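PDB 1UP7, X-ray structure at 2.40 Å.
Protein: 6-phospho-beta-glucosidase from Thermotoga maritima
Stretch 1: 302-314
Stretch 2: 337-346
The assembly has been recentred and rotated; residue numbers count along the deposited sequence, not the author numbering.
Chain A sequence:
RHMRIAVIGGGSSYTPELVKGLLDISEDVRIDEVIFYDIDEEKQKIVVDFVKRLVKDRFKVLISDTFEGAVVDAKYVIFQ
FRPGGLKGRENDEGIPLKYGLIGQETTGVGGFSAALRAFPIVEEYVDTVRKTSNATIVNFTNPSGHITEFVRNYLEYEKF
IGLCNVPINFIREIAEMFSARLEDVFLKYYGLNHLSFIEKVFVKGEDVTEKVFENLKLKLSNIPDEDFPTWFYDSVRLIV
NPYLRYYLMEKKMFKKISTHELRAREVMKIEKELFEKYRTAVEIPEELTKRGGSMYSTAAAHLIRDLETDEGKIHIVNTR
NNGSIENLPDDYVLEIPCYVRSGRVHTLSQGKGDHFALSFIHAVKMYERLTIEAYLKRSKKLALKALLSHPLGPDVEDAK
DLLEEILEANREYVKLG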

ATOM      1  N   HIS A 302      29.544 -18.464   0.222  1.00 18.64           N
ATOM      2  CA  HIS A 302      28.564 -18.829  -0.786  1.00 19.60           C
ATOM      3  C   HIS A 302      27.849 -17.579  -1.325  1.00 18.91           C
ATOM      4  O   HIS A 302      27.677 -17.442  -2.543  1.00 18.80           O
ATOM      5  N   LEU A 303      27.486 -16.661  -0.422  1.00 18.33           N
ATOM      6  CA  LEU A 303      26.904 -15.369  -0.796  1.00 18.57           C
ATOM      7  C   LEU A 303      27.828 -14.577  -1.729  1.00 18.59           C
ATOM      8  O   LEU A 303      27.406 -14.114  -2.792  1.00 18.92           O
ATOM      9  N   ILE A 304      29.098 -14.463  -1.340  1.00 18.39           N
ATOM     10  CA  ILE A 304      30.090 -13.732  -2.124  1.00 18.13           C
ATOM     11  C   ILE A 304      30.321 -14.394  -3.505  1.00 18.13           C
ATOM     12  O   ILE A 304      30.389 -13.730  -4.524  1.00 18.08           O
ATOM     13  N   ARG A 305      30.430 -15.711  -3.510  1.00 18.34           N
ATOM     14  CA  ARG A 305      30.546 -16.497  -4.723  1.00 18.72           C
ATOM     15  C   ARG A 305      29.408 -16.180  -5.711  1.00 19.00           C
ATOM     16  O   ARG A 305      29.662 -15.908  -6.880  1.00 19.43           O
ATOM     17  N   ASP A 306      28.163 -16.183  -5.242  1.00 19.14           N
ATOM     18  CA  ASP A 306      27.006 -16.021  -6.138  1.00 18.72           C
ATOM     19  C   ASP A 306      26.749 -14.543  -6.451  1.00 18.68           C
ATOM     20  O   ASP A 306      26.096 -14.207  -7.426  1.00 18.81           O
ATOM     21  N   LEU A 307      27.303 -13.666  -5.636  1.00 18.63           N
ATOM     22  CA  LEU A 307      27.343 -12.235  -5.954  1.00 18.65           C
ATOM     23  C   LEU A 307      28.369 -11.968  -7.050  1.00 19.13           C
ATOM     24  O   LEU A 307      28.226 -11.014  -7.812  1.00 19.41           O
ATOM     25  N   GLU A 308      29.383 -12.826  -7.151  1.00 19.20           N
ATOM     26  CA  GLU A 308      30.421 -12.689  -8.186  1.00 19.61           C
ATOM     27  C   GLU A 308      30.096 -13.303  -9.541  1.00 19.30           C
ATOM     28  O   GLU A 308      30.575 -12.807 -10.530  1.00 19.85           O
ATOM     29  N   THR A 309      29.317 -14.379  -9.591  1.00 19.17           N
ATOM     30  CA  THR A 309      28.952 -14.981 -10.879  1.00 18.57           C
ATOM     31  C   THR A 309      27.618 -14.434 -11.387  1.00 18.68           C
ATOM     32  O   THR A 309      26.924 -13.673 -10.700  1.00 18.45           O
ATOM     33  N   ASP A 310      27.252 -14.894 -12.572  1.00 18.41           N
ATOM     34  CA  ASP A 310      26.025 -14.505 -13.196  1.00 18.36           C
ATOM     35  C   ASP A 310      25.043 -15.667 -13.279  1.00 18.41           C
ATOM     36  O   ASP A 310      24.119 -15.634 -14.082  1.00 18.38           O
ATOM     37  N   GLU A 311      25.232 -16.666 -12.410  1.00 19.09           N
ATOM     38  CA  GLU A 311      24.404 -17.875 -12.364  1.00 19.55           C
ATOM     39  C   GLU A 311      22.976 -17.583 -11.898  1.00 18.95           C
ATOM     40  O   GLU A 311      22.015 -17.981 -12.558  1.00 18.69           O
ATOM     41  N   GLY A 312      22.863 -16.906 -10.751  1.00 18.30           N
ATOM     42  CA  GLY A 312      21.604 -16.718 -10.044  1.00 18.16           C
ATOM     43  C   GLY A 312      21.335 -17.862  -9.079  1.00 17.99           C
ATOM     44  O   GLY A 312      21.064 -18.978  -9.504  1.00 18.02           O
ATOM     45  N   LYS A 313      21.444 -17.587  -7.778  1.00 17.85           N
ATOM     46  CA  LYS A 313      21.278 -18.601  -6.744  1.00 17.73           C
ATOM     47  C   LYS A 313      20.468 -18.017  -5.609  1.00 17.26           C
ATOM     48  O   LYS A 313      20.417 -16.796  -5.472  1.00 17.05           O
ATOM     49  N   ILE A 314      19.819 -18.873  -4.822  1.00 16.72           N
ATOM     50  CA  ILE A 314      19.024 -18.417  -3.700  1.00 15.91           C
ATOM     51  C   ILE A 314      19.818 -18.395  -2.414  1.00 16.42           C
ATOM     52  O   ILE A 314      20.456 -19.365  -2.058  1.00 16.49           O
ATOM     53  N   PRO A 337      14.340 -15.322   1.470  1.00 16.98           N
ATOM     54  CA  PRO A 337      15.066 -15.881   0.336  1.00 17.16           C
ATOM     55  C   PRO A 337      15.165 -14.887  -0.808  1.00 17.57           C
ATOM     56  O   PRO A 337      14.157 -14.276  -1.179  1.00 18.18           O
ATOM     57  N   CYS A 338      16.368 -14.728  -1.361  1.00 17.30           N
ATOM     58  CA  CYS A 338      16.624 -13.793  -2.458  1.00 17.13           C
ATOM     59  C   CYS A 338      17.393 -14.446  -3.594  1.00 16.87           C
ATOM     60  O   CYS A 338      18.164 -15.377  -3.393  1.00 16.83           O
ATOM     61  N   TYR A 339      17.127 -13.949  -4.794  1.00 16.42           N
ATOM     62  CA  TYR A 339      17.806 -14.387  -5.991  1.00 16.14           C
ATOM     63  C   TYR A 339      19.052 -13.513  -6.086  1.00 16.49           C
ATOM     64  O   TYR A 339      18.976 -12.291  -6.190  1.00 16.75           O
ATOM     65  N   VAL A 340      20.202 -14.142  -6.003  1.00 16.52           N
ATOM     66  CA  VAL A 340      21.444 -13.401  -5.867  1.00 16.43           C
ATOM     67  C   VAL A 340      22.253 -13.602  -7.155  1.00 16.81           C
ATOM     68  O   VAL A 340      22.558 -14.738  -7.557  1.00 17.05           O
ATOM     69  N   ARG A 341      22.562 -12.498  -7.828  1.00 16.84           N
ATOM     70  CA  ARG A 341      23.210 -12.602  -9.129  1.00 17.10           C
ATOM     71  C   ARG A 341      23.973 -11.340  -9.455  1.00 17.37           C
ATOM     72  O   ARG A 341      23.420 -10.249  -9.410  1.00 18.08           O
ATOM     73  N   SER A 342      25.245 -11.497  -9.791  1.00 17.44           N
ATOM     74  CA  SER A 342      26.070 -10.412 -10.334  1.00 17.64           C
ATOM     75  C   SER A 342      25.990  -9.104  -9.551  1.00 17.98           C
ATOM     76  O   SER A 342      25.675  -8.051 -10.095  1.00 18.30           O
ATOM     77  N   GLY A 343      26.280  -9.165  -8.268  1.00 17.93           N
ATOM     78  CA  GLY A 343      26.277  -7.978  -7.449  1.00 18.19           C
ATOM     79  C   GLY A 343      24.910  -7.524  -6.957  1.00 18.82           C
ATOM     80  O   GLY A 343      24.829  -6.550  -6.209  1.00 18.39           O
ATOM     81  N   ARG A 344      23.832  -8.193  -7.368  1.00 19.40           N
ATOM     82  CA  ARG A 344      22.489  -7.748  -6.933  1.00 19.57           C
ATOM     83  C   ARG A 344      21.700  -8.828  -6.203  1.00 19.33           C
ATOM     84  O   ARG A 344      21.934 -10.027  -6.375  1.00 19.26           O
ATOM     85  N   VAL A 345      20.779  -8.368  -5.375  1.00 19.19           N
ATOM     86  CA  VAL A 345      20.000  -9.204  -4.499  1.00 19.77           C
ATOM     87  C   VAL A 345      18.572  -8.901  -4.907  1.00 19.86           C
ATOM     88  O   VAL A 345      18.147  -7.771  -4.800  1.00 20.77           O
ATOM     89  N   HIS A 346      17.843  -9.882  -5.420  1.00 19.32           N
ATOM     90  CA  HIS A 346      16.453  -9.639  -5.747  1.00 18.82           C
ATOM     91  C   HIS A 346      15.568 -10.480  -4.854  1.00 18.64           C
ATOM     92  O   HIS A 346      15.720 -11.681  -4.709  1.00 19.65           O
TER

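What does the start of the second stretch offer its neighbour? The CA-to-CB bond of Pro337 points sideways, and its CB lies 3.9 Å from CG2 of Ile314, an apolar contact. Cys338, an m rotamer, has its CA-to-CB bond pointing away and takes part through its backbone instead: its carbonyl O receives a CA-H...O contact from CA of Ile314 at 3.2 Å. Tyr339 faces Ile314 in a non-hydrogen-bonded pair of the antiparallel ladder, so both side chains lie on the same face of the sheet. Ile314, m at both chi1 and chi2, brings CD1 to 4.1 Å from CB of Tyr339, near the plane of the ring at its edge. The tyrosine, t at chi1, extends its ring toward Gly312, where CE1 of Tyr339 comes within 3.4 Å of CA of Gly312. A CB on Gly312 would clash with the Tyr339 hydroxyl, and the glycine's backbone angles also disfavour a side chain.

How does Val340 join both the strand and the helix? Its backbone forms the hydrogen-bonded pair with Lys313: N of Val340 donates to O of Lys313 at 2.7 Å, and N of Lys313 donates to O of Val340 at 3.1 Å. Its side chain, t at chi1, emerges on the other face from Tyr339 and meets the helix. There CG1 of Val340 touches CD1 of Leu307 at 3.5 Å and CD1 of Leu303 at 3.9 Å. Leu303 is a regular t, p rotamer whose CA-to-CB bond points sideways but whose tip comes nearer. Leu307 has chi angles between the wells; its CA-to-CB bond points away from the strand, yet the end of the side chain swings in to meet the valine.

Where does charge enter the contact? Arg341 is fully extended, t at chi1, chi2 and chi3, and reaches the loop after the helix. NE of Arg341 donates to OD1 of Asp310 at 3.1 Å and NH2 to OD2 of Asp310 at 3.0 Å, a two-pronged salt bridge, while O of Asp310 lies over one face of the guanidinium. On its own stretch, NH1 of Arg341 donates to OH of Tyr339 at 2.8 Å, tying the tyrosine to the same polar cluster. Ser342, an m rotamer, adds a third bond to the aspartate, OG of Ser342 to OD1 of Asp310 at 2.6 Å; Asp310 is t at chi1, which brings its carboxylate to both partners.

How does the contact finish beyond the serine? Arg341 to Arg344 form a type I' turn whose backbone meets the last turn of the helix and the residue after it: N of Ser342 donates to O of Thr309 at 2.9 Å, and N of Gly343 makes a weak hydrogen bond to O of Leu307 at 2.7 Å. The CA-to-CB bond of Arg344 points away, though the end of its side chain comes nearer; NH1 of Arg344 donates to NE2 of His346 at 3.1 Å. Val345, t at chi1, closes the apolar patch loosely, with CG2 of Val345 4.4 Å from CD1 of Leu307.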

ATOM      1  CB  HIS A 302      27.582 -19.864  -0.209  1.00 20.24           C
ATOM      2  CG  HIS A 302      28.087 -21.275  -0.286  1.00 25.55           C
ATOM      3  ND1 HIS A 302      27.256 -22.358  -0.511  1.00 28.69           N
ATOM      4  CD2 HIS A 302      29.346 -21.781  -0.197  1.00 26.64           C
ATOM      5  CE1 HIS A 302      27.977 -23.467  -0.544  1.00 28.65           C
ATOM      6  NE2 HIS A 302      29.246 -23.142  -0.355  1.00 28.81           N
ATOM      7  CB  LEU A 303      26.528 -14.531   0.433  1.00 17.62           C
ATOM      8  CG  LEU A 303      25.933 -13.162   0.056  1.00 18.97           C
ATOM      9  CD1 LEU A 303      24.629 -13.308  -0.791  1.00 16.63           C
ATOM     10  CD2 LEU A 303      25.716 -12.217   1.271  1.00 17.63           C
ATOM     11  CB  ILE A 304      31.421 -13.551  -1.307  1.00 17.72           C
ATOM     12  CG1 ILE A 304      31.265 -12.453  -0.268  1.00 17.69           C
ATOM     13  CG2 ILE A 304      32.614 -13.196  -2.218  1.00 17.43           C
ATOM     14  CD1 ILE A 304      32.407 -12.395   0.782  1.00 17.63           C
ATOM     15  CB  ARG A 305      30.550 -17.980  -4.340  1.00 18.52           C
ATOM     16  CG  ARG A 305      30.828 -18.980  -5.445  1.00 20.23           C
ATOM     17  CD  ARG A 305      29.654 -19.931  -5.699  1.00 22.41           C
ATOM     18  NE  ARG A 305      29.634 -21.089  -4.825  1.00 23.78           N
ATOM     19  CZ  ARG A 305      28.591 -21.491  -4.086  1.00 25.72           C
ATOM     20  NH1 ARG A 305      27.433 -20.832  -4.055  1.00 24.83           N
ATOM     21  NH2 ARG A 305      28.723 -22.579  -3.354  1.00 28.13           N
ATOM     22  CB  ASP A 306      25.759 -16.737  -5.593  1.00 18.03           C
ATOM     23  CG  ASP A 306      26.004 -18.207  -5.350  1.00 18.44           C
ATOM     24  OD1 ASP A 306      26.890 -18.763  -6.036  1.00 20.04           O
ATOM     25  OD2 ASP A 306      25.400 -18.903  -4.493  1.00 17.36           O
ATOM     26  CB  LEU A 307      27.718 -11.443  -4.711  1.00 17.98           C
ATOM     27  CG  LEU A 307      26.816 -10.416  -4.007  1.00 18.00           C
ATOM     28  CD1 LEU A 307      25.437 -10.227  -4.584  1.00 17.52           C
ATOM     29  CD2 LEU A 307      26.737 -10.734  -2.579  1.00 16.55           C
ATOM     30  CB  GLU A 308      31.760 -13.260  -7.695  1.00 19.71           C
ATOM     31  CG  GLU A 308      32.504 -12.314  -6.789  1.00 19.98           C
ATOM     32  CD  GLU A 308      32.943 -11.082  -7.545  1.00 23.40           C
ATOM     33  OE1 GLU A 308      33.847 -11.231  -8.400  1.00 23.90           O
ATOM     34  OE2 GLU A 308      32.368  -9.983  -7.313  1.00 22.53           O
ATOM     35  CB  THR A 309      28.800 -16.505 -10.767  1.00 18.53           C
ATOM     36  OG1 THR A 309      27.711 -16.779  -9.865  1.00 18.19           O
ATOM     37  CG2 THR A 309      30.046 -17.152 -10.162  1.00 16.07           C
ATOM     38  CB  ASP A 310      26.364 -13.875 -14.567  1.00 18.23           C
ATOM     39  CG  ASP A 310      25.222 -13.055 -15.126  1.00 16.89           C
ATOM     40  OD1 ASP A 310      24.708 -12.165 -14.419  1.00 14.38           O
ATOM     41  OD2 ASP A 310      24.750 -13.281 -16.244  1.00 15.40           O
ATOM     42  CB  GLU A 311      25.026 -18.832 -11.381  1.00 19.88           C
ATOM     43  CG  GLU A 311      25.989 -19.836 -11.963  1.00 23.97           C
ATOM     44  CD  GLU A 311      25.801 -21.166 -11.266  1.00 28.85           C
ATOM     45  OE1 GLU A 311      26.095 -21.231 -10.037  1.00 28.43           O
ATOM     46  OE2 GLU A 311      25.311 -22.129 -11.933  1.00 30.60           O
ATOM     47  CB  LYS A 313      22.636 -19.100  -6.263  1.00 17.41           C
ATOM     48  CG  LYS A 313      23.510 -19.708  -7.388  1.00 18.48           C
ATOM     49  CD  LYS A 313      23.441 -21.216  -7.424  1.00 22.34           C
ATOM     50  CE  LYS A 313      22.857 -21.737  -8.745  1.00 27.59           C
ATOM     51  NZ  LYS A 313      23.793 -22.640  -9.514  1.00 28.33           N
ATOM     52  CB  ILE A 314      17.762 -19.268  -3.536  1.00 15.74           C
ATOM     53  CG1 ILE A 314      16.956 -19.300  -4.858  1.00 14.65           C
ATOM     54  CG2 ILE A 314      16.951 -18.823  -2.267  1.00 12.27           C
ATOM     55  CD1 ILE A 314      16.717 -17.939  -5.507  1.00 13.37           C
ATOM     56  CB  PRO A 337      14.179 -17.053  -0.095  1.00 17.29           C
ATOM     57  CG  PRO A 337      13.280 -17.322   1.101  1.00 17.30           C
ATOM     58  CD  PRO A 337      13.020 -15.951   1.631  1.00 16.92           C
ATOM     59  CB  CYS A 338      17.402 -12.557  -1.983  1.00 16.42           C
ATOM     60  SG  CYS A 338      16.549 -11.661  -0.685  1.00 18.59           S
ATOM     61  CB  TYR A 339      16.904 -14.189  -7.195  1.00 14.97           C
ATOM     62  CG  TYR A 339      17.525 -14.527  -8.525  1.00 12.73           C
ATOM     63  CD1 TYR A 339      17.716 -15.852  -8.913  1.00 11.54           C
ATOM     64  CD2 TYR A 339      17.876 -13.523  -9.422  1.00 11.09           C
ATOM     65  CE1 TYR A 339      18.244 -16.165 -10.133  1.00  8.75           C
ATOM     66  CE2 TYR A 339      18.395 -13.824 -10.672  1.00  9.21           C
ATOM     67  CZ  TYR A 339      18.585 -15.150 -11.021  1.00  9.42           C
ATOM     68  OH  TYR A 339      19.117 -15.461 -12.253  1.00 10.73           O
ATOM     69  CB  VAL A 340      22.234 -13.839  -4.597  1.00 16.09           C
ATOM     70  CG1 VAL A 340      23.611 -13.199  -4.556  1.00 15.42           C
ATOM     71  CG2 VAL A 340      21.466 -13.498  -3.324  1.00 15.42           C
ATOM     72  CB  ARG A 341      22.152 -12.867 -10.185  1.00 16.94           C
ATOM     73  CG  ARG A 341      22.596 -12.857 -11.598  1.00 13.36           C
ATOM     74  CD  ARG A 341      21.470 -13.335 -12.511  1.00 10.62           C
ATOM     75  NE  ARG A 341      21.904 -13.304 -13.903  1.00 12.29           N
ATOM     76  CZ  ARG A 341      21.245 -13.829 -14.924  1.00 10.24           C
ATOM     77  NH1 ARG A 341      20.094 -14.470 -14.734  1.00  7.42           N
ATOM     78  NH2 ARG A 341      21.767 -13.721 -16.141  1.00  8.32           N
ATOM     79  CB  SER A 342      25.727 -10.138 -11.785  1.00 16.84           C
ATOM     80  OG  SER A 342      26.243 -11.176 -12.591  1.00 19.06           O
ATOM     81  CB  ARG A 344      21.675  -7.119  -8.082  1.00 20.30           C
ATOM     82  CG  ARG A 344      22.465  -6.323  -9.149  1.00 22.00           C
ATOM     83  CD  ARG A 344      21.617  -6.089 -10.451  1.00 29.44           C
ATOM     84  NE  ARG A 344      22.126  -6.731 -11.690  1.00 32.68           N
ATOM     85  CZ  ARG A 344      21.775  -7.946 -12.142  1.00 30.89           C
ATOM     86  NH1 ARG A 344      20.936  -8.720 -11.449  1.00 29.53           N
ATOM     87  NH2 ARG A 344      22.305  -8.399 -13.276  1.00 29.86           N
ATOM     88  CB  VAL A 345      20.278  -8.819  -3.001  1.00 19.99           C
ATOM     89  CG1 VAL A 345      19.254  -9.411  -2.039  1.00 21.09           C
ATOM     90  CG2 VAL A 345      21.643  -9.302  -2.593  1.00 20.35           C
ATOM     91  CB  HIS A 346      16.160  -9.908  -7.211  1.00 18.66           C
ATOM     92  CG  HIS A 346      17.023  -9.126  -8.145  1.00 20.24           C
ATOM     93  ND1 HIS A 346      16.709  -7.846  -8.556  1.00 22.38           N
ATOM     94  CD2 HIS A 346      18.190  -9.442  -8.756  1.00 19.61           C
ATOM     95  CE1 HIS A 346      17.658  -7.402  -9.361  1.00 21.29           C
ATOM     96  NE2 HIS A 346      18.562  -8.355  -9.505  1.00 20.32           N
TER